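Local coordinates for putative exported protein (Bordetella parapertussis, PDB 3OCJ) that is of unknown function but carries a Rossmann-like methyltransferase domain, and so probably transfers methyl groups from S-adenosylmethionine to a substrate not yet identified, at residues A[229-234]-A[266-271]; A[285-290]-A[298-303]; A[73-78]-A[99-104]. All coordinates share one frame; numbering follows the deposited sequence.

Contact 1. Residues A[229-234]-A[266-271]; sequences TPPPAL and NALRTH
The backbone carbonyl oxygen of Arg269 is approached by carbon atoms of Thr229 and Pro230. Thr229 CA lies 3.3 Å from Arg269 O, and this CA-H...O contact is fairly straight, with 156° at the hydrogen. Pro230 CD comes equally near, 3.3 Å from Arg269 O. Thr229 CG2 is a third neighbour, 3.6 Å from Arg269 O; chi1 of 55° sets OG1 between the backbone N and the carbonyl carbon and CG2 anti to that carbon. No conventional hydrogen bond joins 229-234 to 266-271. The contact instead packs two loops of the Rossmann-like methyltransferase fold: 229-234 follows strand 221-226 of the central sheet, and 266-271 leads into helix 271-280, with helix 247-261 lying between them in the chain. Just outside 229-234, Leu228 shares a backbone hydrogen bond with Arg269. The Arg269 side chain makes its polar bonds outside the two segments: a salt bridge with Asp203 and hydrogen bonds to the carbonyl oxygens of Glu200 and Asn197. Leu268 has the largest share of the buried surface of any one residue. Its CB rests 3.7 Å from Pro230 N, and its CD1 reaches Pro231 CD at 3.8 Å, the two side chains crossing at about a right angle. The same CD1 meets Leu234 CD2 at 3.9 Å. Leu234 is brought back toward Leu268 by a turn whose backbone bond runs from Leu234 N to Pro231 O, 3.0 Å. Beyond Pro230, Thr270 presents its methyl group, with CG2 3.7 Å from Pro230 CG; Thr270 is the N-cap residue of helix 271-280, and its side chain caps a backbone N farther on. The Thr229 hydroxyl, for its part, hydrogen-bonds the carbonyl oxygen of Arg294.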
loop_
_atom_site.group_PDB
_atom_site.type_symbol
_atom_site.label_atom_id
_atom_site.label_comp_id
_atom_site.label_asym_id
_atom_site.label_seq_id
_atom_site.Cartn_x
_atom_site.Cartn_y
_atom_site.Cartn_z
ATOM N N THR A 229 9.122 -1.092 -6.750
ATOM C CA THR A 229 10.134 -1.366 -7.776
ATOM C C THR A 229 11.101 -2.466 -7.339
ATOM O O THR A 229 11.294 -2.697 -6.135
ATOM C CB THR A 229 10.960 -0.109 -8.016
ATOM O OG1 THR A 229 11.472 0.298 -6.741
ATOM C CG2 THR A 229 10.086 1.003 -8.605
ATOM N N PRO A 230 11.718 -3.151 -8.310
ATOM C CA PRO A 230 12.671 -4.223 -7.991
ATOM C C PRO A 230 14.013 -3.651 -7.559
ATOM O O PRO A 230 14.439 -2.634 -8.108
ATOM C CB PRO A 230 12.816 -4.954 -9.328
ATOM C CG PRO A 230 12.630 -3.847 -10.350
ATOM C CD PRO A 230 11.487 -3.041 -9.761
ATOM N N PRO A 231 14.684 -4.310 -6.603
ATOM C CA PRO A 231 16.023 -3.875 -6.191
ATOM C C PRO A 231 17.072 -4.295 -7.218
ATOM O O PRO A 231 16.775 -5.064 -8.145
ATOM C CB PRO A 231 16.241 -4.642 -4.887
ATOM C CG PRO A 231 15.466 -5.922 -5.104
ATOM C CD PRO A 231 14.216 -5.484 -5.846
ATOM N N PRO A 232 18.296 -3.786 -7.067
ATOM C CA PRO A 232 19.337 -4.088 -8.053
ATOM C C PRO A 232 19.622 -5.586 -8.220
ATOM O O PRO A 232 19.889 -5.997 -9.343
ATOM C CB PRO A 232 20.557 -3.338 -7.508
ATOM C CG PRO A 232 19.966 -2.188 -6.753
ATOM C CD PRO A 232 18.722 -2.751 -6.106
ATOM N N ALA A 233 19.528 -6.387 -7.167
ATOM C CA ALA A 233 19.807 -7.815 -7.341
ATOM C C ALA A 233 18.820 -8.451 -8.320
ATOM O O ALA A 233 19.175 -9.363 -9.073
ATOM C CB ALA A 233 19.776 -8.539 -6.012
ATOM N N LEU A 234 17.584 -7.959 -8.316
ATOM C CA LEU A 234 16.506 -8.590 -9.070
ATOM C C LEU A 234 16.408 -8.102 -10.516
ATOM O O LEU A 234 16.016 -8.853 -11.412
ATOM C CB LEU A 234 15.174 -8.349 -8.348
ATOM C CG LEU A 234 13.916 -8.966 -8.968
ATOM C CD1 LEU A 234 14.062 -10.488 -9.089
ATOM C CD2 LEU A 234 12.700 -8.630 -8.130
ATOM N N ASN A 266 5.117 -8.759 -3.268
ATOM C CA ASN A 266 6.388 -8.858 -3.978
ATOM C C ASN A 266 6.292 -8.928 -5.504
ATOM O O ASN A 266 7.180 -9.487 -6.159
ATOM C CB ASN A 266 7.195 -10.042 -3.439
ATOM C CG ASN A 266 6.539 -11.375 -3.727
ATOM O OD1 ASN A 266 5.350 -11.455 -4.056
ATOM N ND2 ASN A 266 7.320 -12.448 -3.604
ATOM N N ALA A 267 5.221 -8.368 -6.058
ATOM C CA ALA A 267 5.132 -8.215 -7.502
ATOM C C ALA A 267 5.761 -6.872 -7.834
ATOM O O ALA A 267 5.080 -5.850 -7.860
ATOM C CB ALA A 267 3.692 -8.273 -7.979
ATOM N N LEU A 268 7.062 -6.889 -8.072
ATOM C CA LEU A 268 7.855 -5.666 -8.223
ATOM C C LEU A 268 8.008 -5.351 -9.701
ATOM O O LEU A 268 8.236 -6.252 -10.509
ATOM C CB LEU A 268 9.224 -5.840 -7.552
ATOM C CG LEU A 268 9.179 -6.377 -6.110
ATOM C CD1 LEU A 268 10.585 -6.549 -5.527
ATOM C CD2 LEU A 268 8.335 -5.466 -5.220
ATOM N N ARG A 269 7.889 -4.070 -10.054
ATOM C CA ARG A 269 7.879 -3.656 -11.453
ATOM C C ARG A 269 8.632 -2.348 -11.618
ATOM O O ARG A 269 8.662 -1.510 -10.707
ATOM C CB ARG A 269 6.439 -3.479 -11.947
ATOM C CG ARG A 269 5.687 -4.805 -12.074
ATOM C CD ARG A 269 4.306 -4.663 -12.743
ATOM N NE ARG A 269 3.737 -6.010 -12.877
ATOM C CZ ARG A 269 3.001 -6.618 -11.949
ATOM N NH1 ARG A 269 2.622 -5.973 -10.848
ATOM N NH2 ARG A 269 2.612 -7.873 -12.166
ATOM N N THR A 270 9.265 -2.188 -12.776
ATOM C CA THR A 270 9.997 -0.962 -13.061
ATOM C C THR A 270 9.056 0.139 -13.574
ATOM O O THR A 270 7.881 -0.109 -13.895
ATOM C CB THR A 270 11.055 -1.202 -14.132
ATOM O OG1 THR A 270 10.400 -1.591 -15.343
ATOM C CG2 THR A 270 12.045 -2.292 -13.707
ATOM N N HIS A 271 9.594 1.354 -13.673
ATOM C CA HIS A 271 8.881 2.469 -14.277
ATOM C C HIS A 271 8.498 2.129 -15.716
ATOM O O HIS A 271 7.375 2.366 -16.135
ATOM C CB HIS A 271 9.763 3.730 -14.297
ATOM C CG HIS A 271 9.985 4.355 -12.951
ATOM N ND1 HIS A 271 10.896 3.873 -12.039
ATOM C CD2 HIS A 271 9.436 5.460 -12.392
ATOM C CE1 HIS A 271 10.888 4.650 -10.964
ATOM N NE2 HIS A 271 10.005 5.617 -11.153
#

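Contact 2. Residues A[285-290]-A[298-303]; sequences DLRFED and TVIARK
Asp285 and Arg302 meet through their CB atoms, 4.0 Å apart, at the end of an antiparallel beta hairpin formed by strands 286-289 and 298-302. These are the last two strands of the seven-stranded sheet, whose order 3-2-1-4-5-7-6 is the signature of class I methyltransferases; strand 298-302 lies inside and 286-289 forms the edge. A water accepts from Arg302 NE and donates to Asp285 OD2, bridging charged groups that do not meet directly, and another donates to both Asp285 O and Ile300 O. Arg302 NH2 hydrogen-bonds the carbonyl oxygen of Gly220. Leu286 then lays CD1 against Ala301 CB at 3.9 Å, on the side covered by helix 271-280. Arg287 and Ile300 form a hydrogen-bonded pair: Arg287 N donates to Ile300 O at 2.9 Å, and Ile300 N returns a nearly straight bond to Arg287 O, 172° at the hydrogen. Phe288 faces Val299 in a non-hydrogen-bonded pair, and Val299 CG2, anti to its backbone N, makes a CH-pi contact over the ring face, 4.0 Å from the centroid and offset toward the rim. Glu289 and Thr298 form the next hydrogen-bonded pair. The Glu289 carboxylate bends back to Arg287, whose NE meets Glu289 OE2 from above the carboxylate plane in a 2.9 Å salt bridge; Arg110 takes OE1. Glu289 CG packs on Ile300 CD1 at 3.8 Å. Besides accepting from Thr298 N, Glu289 O receives a water at 3.0 Å, and that water accepts from Thr298 OG1.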
loop_
_atom_site.group_PDB
_atom_site.type_symbol
_atom_site.label_atom_id
_atom_site.label_comp_id
_atom_site.label_asym_id
_atom_site.label_seq_id
_atom_site.Cartn_x
_atom_site.Cartn_y
_atom_site.Cartn_z
ATOM N N ASP A 285 0.304 10.881 -21.103
ATOM C CA ASP A 285 0.817 11.977 -20.285
ATOM C C ASP A 285 1.257 11.548 -18.881
ATOM O O ASP A 285 1.036 12.266 -17.905
ATOM C CB ASP A 285 -0.216 13.109 -20.187
ATOM C CG ASP A 285 -0.525 13.741 -21.535
ATOM O OD1 ASP A 285 0.296 13.608 -22.465
ATOM O OD2 ASP A 285 -1.593 14.374 -21.660
ATOM N N LEU A 286 1.932 10.412 -18.789
ATOM C CA LEU A 286 2.327 9.886 -17.481
ATOM C C LEU A 286 3.312 10.797 -16.772
ATOM O O LEU A 286 4.253 11.322 -17.388
ATOM C CB LEU A 286 2.963 8.503 -17.623
ATOM C CG LEU A 286 2.043 7.278 -17.648
ATOM C CD1 LEU A 286 0.791 7.446 -18.500
ATOM C CD2 LEU A 286 2.835 6.032 -18.052
ATOM N N ARG A 287 3.100 10.964 -15.473
ATOM C CA ARG A 287 4.031 11.672 -14.598
ATOM C C ARG A 287 4.354 10.768 -13.417
ATOM O O ARG A 287 3.445 10.254 -12.748
ATOM C CB ARG A 287 3.405 12.977 -14.095
ATOM C CG ARG A 287 4.136 13.648 -12.922
ATOM C CD ARG A 287 5.554 14.115 -13.267
ATOM N NE ARG A 287 6.207 14.675 -12.080
ATOM C CZ ARG A 287 7.518 14.661 -11.858
ATOM N NH1 ARG A 287 8.337 14.086 -12.721
ATOM N NH2 ARG A 287 8.007 15.183 -10.742
ATOM N N PHE A 288 5.638 10.547 -13.170
ATOM C CA PHE A 288 6.043 9.767 -12.009
ATOM C C PHE A 288 6.530 10.698 -10.906
ATOM O O PHE A 288 7.273 11.659 -11.157
ATOM C CB PHE A 288 7.143 8.761 -12.375
ATOM C CG PHE A 288 6.689 7.676 -13.316
ATOM C CD1 PHE A 288 6.112 6.506 -12.839
ATOM C CD2 PHE A 288 6.853 7.811 -14.685
ATOM C CE1 PHE A 288 5.706 5.509 -13.702
ATOM C CE2 PHE A 288 6.443 6.813 -15.555
ATOM C CZ PHE A 288 5.861 5.654 -15.054
ATOM N N GLU A 289 6.106 10.434 -9.679
ATOM C CA GLU A 289 6.594 11.148 -8.507
ATOM C C GLU A 289 7.335 10.147 -7.646
ATOM O O GLU A 289 6.721 9.336 -6.927
ATOM C CB GLU A 289 5.439 11.802 -7.734
ATOM C CG GLU A 289 4.755 12.933 -8.509
ATOM C CD GLU A 289 5.603 14.204 -8.578
ATOM O OE1 GLU A 289 6.583 14.322 -7.822
ATOM O OE2 GLU A 289 5.274 15.098 -9.392
ATOM N N ASP A 290 8.659 10.166 -7.743
ATOM C CA ASP A 290 9.476 9.179 -7.056
ATOM C C ASP A 290 9.737 9.553 -5.607
ATOM O O ASP A 290 10.023 10.713 -5.293
ATOM C CB ASP A 290 10.830 9.019 -7.747
ATOM C CG ASP A 290 10.745 8.288 -9.073
ATOM O OD1 ASP A 290 9.732 7.614 -9.343
ATOM O OD2 ASP A 290 11.733 8.365 -9.852
ATOM N N THR A 298 4.951 6.961 -7.225
ATOM C CA THR A 298 3.580 7.323 -7.535
ATOM C C THR A 298 3.547 7.629 -9.022
ATOM O O THR A 298 4.509 8.179 -9.568
ATOM C CB THR A 298 3.199 8.555 -6.717
ATOM O OG1 THR A 298 3.207 8.215 -5.325
ATOM C CG2 THR A 298 1.835 9.142 -7.102
ATOM N N VAL A 299 2.455 7.274 -9.682
ATOM C CA VAL A 299 2.268 7.642 -11.075
ATOM C C VAL A 299 0.899 8.278 -11.278
ATOM O O VAL A 299 -0.117 7.784 -10.765
ATOM C CB VAL A 299 2.478 6.440 -12.024
ATOM C CG1 VAL A 299 1.519 5.270 -11.684
ATOM C CG2 VAL A 299 2.328 6.863 -13.490
ATOM N N ILE A 300 0.889 9.384 -12.017
ATOM C CA ILE A 300 -0.336 10.071 -12.404
ATOM C C ILE A 300 -0.498 9.879 -13.906
ATOM O O ILE A 300 0.398 10.241 -14.682
ATOM C CB ILE A 300 -0.306 11.571 -12.063
ATOM C CG1 ILE A 300 0.022 11.780 -10.573
ATOM C CG2 ILE A 300 -1.662 12.194 -12.386
ATOM C CD1 ILE A 300 1.497 11.967 -10.248
ATOM N N ALA A 301 -1.623 9.299 -14.312
ATOM C CA ALA A 301 -1.861 8.910 -15.702
ATOM C C ALA A 301 -3.143 9.562 -16.211
ATOM O O ALA A 301 -4.164 9.520 -15.538
ATOM C CB ALA A 301 -1.959 7.396 -15.786
ATOM N N ARG A 302 -3.100 10.146 -17.407
ATOM C CA ARG A 302 -4.254 10.857 -17.946
ATOM C C ARG A 302 -5.072 10.023 -18.932
ATOM O O ARG A 302 -4.510 9.317 -19.763
ATOM C CB ARG A 302 -3.788 12.140 -18.642
ATOM C CG ARG A 302 -4.882 12.885 -19.388
ATOM C CD ARG A 302 -5.728 13.725 -18.435
ATOM N NE ARG A 302 -4.911 14.669 -17.674
ATOM C CZ ARG A 302 -5.306 15.256 -16.549
ATOM N NH1 ARG A 302 -4.499 16.103 -15.918
ATOM N NH2 ARG A 302 -6.507 14.994 -16.052
ATOM N N LYS A 303 -6.396 10.103 -18.829
ATOM C CA LYS A 303 -7.278 9.595 -19.869
ATOM C C LYS A 303 -7.576 10.738 -20.829
ATOM O O LYS A 303 -8.034 11.793 -20.408
ATOM C CB LYS A 303 -8.586 9.075 -19.279
ATOM C CG LYS A 303 -9.569 8.569 -20.331
ATOM C CD LYS A 303 -10.742 7.857 -19.690
ATOM C CE LYS A 303 -11.743 7.398 -20.748
ATOM N NZ LYS A 303 -12.755 6.460 -20.177
HETATM O O HOH W 1 -0.092 12.944 -15.633
HETATM O O HOH W 2 -2.582 15.709 -19.178
HETATM O O HOH W 3 5.941 8.002 -4.343
#

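Contact 3. Residues A[73-78]-A[99-104]; sequences RLVTHQ and LATRER
The Arg102 guanidinium presents one edge to Leu74 O, which lies almost in its plane, while His77 O lies over one of its faces. The grip on Leu74 is side-on: Arg102 NE and Arg102 NH2 both donate to Leu74 O at 2.9 Å, each bond noticeably bent. The imidazole of His77 is turned 49° from the guanidinium plane and crosses it obliquely, with His77 CB 3.6 Å from Arg102 NH2. A second guanidinium, that of Arg104, has Thr101 OG1 at its edge, near its plane. Arg104 NE, 3.0 Å from Thr101 OG1, and the NH2 beside it again share a single acceptor. The contact joins two helices of the helical part that precedes the first strand of the methyltransferase sheet: Leu74 O belongs to the last turn of helix 68-76, and both arginines extend from helix 96-115. The backbone bond from His77 N to Leu74 O is weak, and a positive guanidinium there would probably be favoured by the partial negative charge of the helix C-terminal end. Arg102 arrives with its chain extended from CG to NE (chi3 -174°), running past Val75 O, which is 3.4 Å from Arg102 CD. Arg102 NH2 has a further acceptor in Tyr92 O, and His77 NE2 bonds Glu93, both in helix 86-94. In the one of its two conformers considered, Val75 puts CG2 4.1 Å from Thr101 CG2. A bound palmitic acid touches Leu74 and Thr101, one from each helix.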
loop_
_atom_site.group_PDB
_atom_site.type_symbol
_atom_site.label_atom_id
_atom_site.label_comp_id
_atom_site.label_asym_id
_atom_site.label_seq_id
_atom_site.Cartn_x
_atom_site.Cartn_y
_atom_site.Cartn_z
ATOM N N ARG A 73 -2.937 2.884 9.801
ATOM C CA ARG A 73 -2.195 3.117 11.034
ATOM C C ARG A 73 -0.698 3.221 10.749
ATOM O O ARG A 73 0.009 4.037 11.340
ATOM C CB ARG A 73 -2.516 2.032 12.073
ATOM C CG ARG A 73 -3.971 2.044 12.525
ATOM C CD ARG A 73 -4.303 0.903 13.491
ATOM N NE ARG A 73 -3.636 1.067 14.778
ATOM C CZ ARG A 73 -3.971 0.403 15.877
ATOM N NH1 ARG A 73 -4.965 -0.475 15.845
ATOM N NH2 ARG A 73 -3.310 0.611 17.008
ATOM N N LEU A 74 -0.218 2.408 9.819
ATOM C CA LEU A 74 1.181 2.454 9.447
ATOM C C LEU A 74 1.513 3.734 8.681
ATOM O O LEU A 74 2.468 4.446 9.017
ATOM C CB LEU A 74 1.550 1.223 8.618
ATOM C CG LEU A 74 3.029 1.053 8.271
ATOM C CD1 LEU A 74 3.876 0.923 9.522
ATOM C CD2 LEU A 74 3.204 -0.150 7.368
ATOM N N VAL A 75 0.714 4.038 7.665
ATOM C CA VAL A 75 1.022 5.161 6.794
ATOM C C VAL A 75 0.899 6.522 7.484
ATOM O O VAL A 75 1.695 7.420 7.230
ATOM C CB VAL A 75 0.179 5.134 5.502
ATOM C CG1 VAL A 75 0.426 6.388 4.702
ATOM C CG2 VAL A 75 0.525 3.911 4.669
ATOM N N THR A 76 -0.082 6.670 8.370
ATOM C CA THR A 76 -0.313 7.945 9.035
ATOM C C THR A 76 0.454 8.107 10.354
ATOM O O THR A 76 0.388 9.158 10.996
ATOM C CB THR A 76 -1.810 8.205 9.284
ATOM O OG1 THR A 76 -2.318 7.265 10.236
ATOM C CG2 THR A 76 -2.594 8.072 7.985
ATOM N N HIS A 77 1.174 7.064 10.750
ATOM C CA HIS A 77 2.011 7.140 11.946
ATOM C C HIS A 77 2.939 8.355 11.906
ATOM O O HIS A 77 3.690 8.555 10.953
ATOM C CB HIS A 77 2.830 5.857 12.125
ATOM C CG HIS A 77 3.827 5.929 13.243
ATOM N ND1 HIS A 77 3.470 5.815 14.568
ATOM C CD2 HIS A 77 5.168 6.108 13.226
ATOM C CE1 HIS A 77 4.549 5.929 15.323
ATOM N NE2 HIS A 77 5.594 6.096 14.534
ATOM N N GLN A 78 2.889 9.166 12.955
ATOM C CA GLN A 78 3.812 10.284 13.093
ATOM C C GLN A 78 5.035 9.819 13.877
ATOM O O GLN A 78 4.910 9.339 14.997
ATOM C CB GLN A 78 3.121 11.448 13.801
ATOM C CG GLN A 78 1.875 11.947 13.079
ATOM C CD GLN A 78 1.321 13.229 13.671
ATOM O OE1 GLN A 78 2.021 13.954 14.379
ATOM N NE2 GLN A 78 0.057 13.518 13.379
ATOM N N LEU A 99 9.401 3.911 5.039
ATOM C CA LEU A 99 9.675 5.310 4.758
ATOM C C LEU A 99 9.138 5.660 3.377
ATOM O O LEU A 99 8.524 6.707 3.194
ATOM C CB LEU A 99 11.176 5.577 4.828
ATOM C CG LEU A 99 11.786 5.472 6.228
ATOM C CD1 LEU A 99 13.305 5.453 6.157
ATOM C CD2 LEU A 99 11.312 6.631 7.092
ATOM N N ALA A 100 9.334 4.756 2.420
ATOM C CA ALA A 100 8.891 4.979 1.046
ATOM C C ALA A 100 7.364 5.074 0.921
ATOM O O ALA A 100 6.856 5.923 0.199
ATOM C CB ALA A 100 9.437 3.903 0.137
ATOM N N THR A 101 6.621 4.207 1.609
ATOM C CA THR A 101 5.170 4.310 1.492
ATOM C C THR A 101 4.634 5.583 2.136
ATOM O O THR A 101 3.618 6.105 1.692
ATOM C CB THR A 101 4.417 3.040 1.971
ATOM O OG1 THR A 101 3.081 3.074 1.459
ATOM C CG2 THR A 101 4.369 2.954 3.495
ATOM N N ARG A 102 5.295 6.101 3.180
ATOM C CA ARG A 102 4.867 7.393 3.732
ATOM C C ARG A 102 5.166 8.540 2.777
ATOM O O ARG A 102 4.382 9.488 2.661
ATOM C CB ARG A 102 5.476 7.683 5.110
ATOM C CG ARG A 102 5.030 6.701 6.140
ATOM C CD ARG A 102 5.042 7.264 7.555
ATOM N NE ARG A 102 4.718 6.170 8.445
ATOM C CZ ARG A 102 5.621 5.461 9.105
ATOM N NH1 ARG A 102 6.911 5.780 9.022
ATOM N NH2 ARG A 102 5.228 4.452 9.866
ATOM N N GLU A 103 6.306 8.468 2.091
ATOM C CA GLU A 103 6.611 9.459 1.062
ATOM C C GLU A 103 5.577 9.371 -0.052
ATOM O O GLU A 103 5.070 10.390 -0.517
ATOM C CB GLU A 103 8.003 9.232 0.484
ATOM C CG GLU A 103 9.156 9.546 1.418
ATOM C CD GLU A 103 10.474 9.218 0.764
ATOM O OE1 GLU A 103 10.826 9.928 -0.196
ATOM O OE2 GLU A 103 11.125 8.252 1.194
ATOM N N ARG A 104 5.272 8.148 -0.475
ATOM C CA ARG A 104 4.268 7.908 -1.504
ATOM C C ARG A 104 2.922 8.505 -1.102
ATOM O O ARG A 104 2.276 9.162 -1.902
ATOM C CB ARG A 104 4.146 6.410 -1.759
ATOM C CG ARG A 104 3.004 6.028 -2.706
ATOM C CD ARG A 104 2.443 4.609 -2.409
ATOM N NE ARG A 104 2.022 4.490 -1.006
ATOM C CZ ARG A 104 0.878 4.966 -0.518
ATOM N NH1 ARG A 104 0.004 5.583 -1.302
ATOM N NH2 ARG A 104 0.615 4.832 0.783
#

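How the contacts relate
Contact 3 is the most buried of the three and lies among the N-terminal helices, whereas contacts 1 and 2 are only partly buried, farther from the centre of the chain. Their chemistry follows their place: regular backbone bonding in the edge hairpin of contact 2, an arginine side chain on a carbonyl near a helix end in contact 3, and mostly apolar loop packing in contact 1. Contacts 1 and 2 meet through His271, which starts helix 271-280: its NE2 bonds Asp290 OD1 and its ring packs on Phe288. Contacts 2 and 3 touch where Thr298 meets Arg104 of helix 96-115. Contacts 1 and 3 do not touch, their nearest atoms being about 8 Å apart.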